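Local coordinates for freshwater cyanophage protein (Microcystis phage Mic1, PDB 6L2W) that is of unknown function but adopts a novel fold and, as a cyanophage gene product, may serve as a structural protein, at residues Ile23-Lys28 against Cys56-Lys61. Sequence-based numbering, arbitrary orientation.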
# COMPACT_ATOMS: atom_id res chain seq x y z
N ILE B 23 -3.16 3.00 12.03
CA ILE B 23 -3.22 3.97 13.12
C ILE B 23 -4.70 4.32 13.29
O ILE B 23 -5.36 4.69 12.33
CB ILE B 23 -2.35 5.21 12.85
CG1 ILE B 23 -0.88 4.85 12.68
CG2 ILE B 23 -2.51 6.24 13.96
CD1 ILE B 23 -0.09 5.86 11.89
N ASP B 24 -5.24 4.12 14.49
CA ASP B 24 -6.67 4.44 14.66
C ASP B 24 -6.83 5.96 14.53
O ASP B 24 -6.18 6.69 15.25
CB ASP B 24 -7.23 3.93 15.99
CG ASP B 24 -8.69 4.28 16.16
OD1 ASP B 24 -9.00 5.50 16.37
OD2 ASP B 24 -9.53 3.35 16.03
N LEU B 25 -7.68 6.41 13.62
CA LEU B 25 -7.79 7.84 13.37
C LEU B 25 -8.58 8.58 14.46
O LEU B 25 -8.62 9.81 14.42
CB LEU B 25 -8.41 8.05 11.99
CG LEU B 25 -7.40 8.13 10.85
CD1 LEU B 25 -8.07 8.17 9.49
CD2 LEU B 25 -6.48 9.33 11.03
N ASN B 26 -9.18 7.88 15.43
CA ASN B 26 -9.81 8.54 16.61
C ASN B 26 -8.77 8.70 17.72
O ASN B 26 -8.46 9.81 18.12
CB ASN B 26 -11.02 7.78 17.15
CG ASN B 26 -12.20 7.80 16.22
OD1 ASN B 26 -12.73 6.75 15.85
ND2 ASN B 26 -12.62 8.98 15.82
N THR B 27 -8.24 7.58 18.19
CA THR B 27 -7.32 7.58 19.34
C THR B 27 -5.90 7.96 18.90
O THR B 27 -5.09 8.34 19.74
CB THR B 27 -7.31 6.24 20.10
OG1 THR B 27 -6.02 6.12 20.70
CG2 THR B 27 -7.54 5.01 19.25
N LYS B 28 -5.61 7.86 17.60
CA LYS B 28 -4.26 8.06 17.05
C LYS B 28 -3.28 7.04 17.64
O LYS B 28 -2.09 7.28 17.70
CB LYS B 28 -3.80 9.51 17.27
CG LYS B 28 -4.15 10.48 16.15
CD LYS B 28 -5.59 10.88 16.08
CE LYS B 28 -5.83 12.00 15.09
NZ LYS B 28 -7.28 12.30 14.94
N CYS B 56 -7.01 15.40 7.35
CA CYS B 56 -5.94 15.89 6.47
C CYS B 56 -4.82 16.53 7.27
O CYS B 56 -3.65 16.47 6.88
CB CYS B 56 -6.45 16.89 5.45
SG CYS B 56 -7.43 16.10 4.16
N GLU B 57 -5.18 17.15 8.38
CA GLU B 57 -4.23 17.89 9.21
C GLU B 57 -3.31 16.89 9.92
O GLU B 57 -2.08 17.11 10.06
CB GLU B 57 -4.98 18.77 10.21
CG GLU B 57 -5.55 20.04 9.59
CD GLU B 57 -6.14 21.06 10.56
OE1 GLU B 57 -7.20 20.77 11.17
OE2 GLU B 57 -5.55 22.16 10.68
N TYR B 58 -3.88 15.79 10.37
CA TYR B 58 -3.08 14.84 11.09
C TYR B 58 -2.14 14.13 10.09
O TYR B 58 -0.97 13.92 10.40
CB TYR B 58 -3.98 13.91 11.90
CG TYR B 58 -3.19 12.91 12.70
CD1 TYR B 58 -2.45 13.29 13.80
CD2 TYR B 58 -3.11 11.59 12.29
CE1 TYR B 58 -1.69 12.38 14.51
CE2 TYR B 58 -2.36 10.66 12.99
CZ TYR B 58 -1.64 11.06 14.10
OH TYR B 58 -0.91 10.12 14.79
N CYS B 59 -2.64 13.81 8.90
CA CYS B 59 -1.82 13.15 7.87
C CYS B 59 -0.65 14.05 7.45
O CYS B 59 0.47 13.55 7.26
CB CYS B 59 -2.67 12.79 6.65
SG CYS B 59 -3.80 11.40 6.97
N ALA B 60 -0.89 15.34 7.31
CA ALA B 60 0.17 16.31 7.02
C ALA B 60 1.23 16.27 8.12
O ALA B 60 2.41 16.27 7.81
CB ALA B 60 -0.38 17.71 6.85
N LYS B 61 0.82 16.16 9.39
CA LYS B 61 1.78 16.03 10.52
C LYS B 61 2.67 14.80 10.33
O LYS B 61 3.83 14.79 10.76
CB LYS B 61 1.04 15.90 11.86
CG LYS B 61 1.60 16.73 13.00
CD LYS B 61 0.55 17.14 14.03
CE LYS B 61 -0.42 18.19 13.51
NZ LYS B 61 -1.22 18.81 14.59
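One face of the Tyr58 ring is overlaid by the aliphatic chain of Lys28, while Leu25 comes at the ring obliquely, its CD2 4.2 Å from Tyr58 CD2, and Ile23 lies near the tyrosine hydroxyl. The Lys28 CG sits over the phenol end in a CH-pi contact; its nearest ring atom is Tyr58 CZ, at 3.3 Å. Running antiparallel to the tyrosine, the lysine then carries its CE back to 3.7 Å from Tyr58 CG. A bend at chi2 (74°) followed by two extended torsions lays the chain along the ring. Tyr58 extends from helix 51-61 with CG anti to the backbone N (chi1 -179°), bridging the helix to the loop that joins antiparallel strands 17-23 and 30-32; Leu6 of strand 2-12 also touches Tyr58. Within that loop Asp24 OD1 accepts from Asn26 N in an Asx turn and from Thr27 N, 2.9 Å away, as in an Asx motif, the two donors arriving from opposite faces of the carboxylate plane. Lys28 NZ hydrogen-bonds to Leu25 O at 2.9 Å, tilted from the carbonyl plane. At 5.1 Å from the Tyr58 ring centroid, Lys28 NZ adds at most a weak cation-pi attraction.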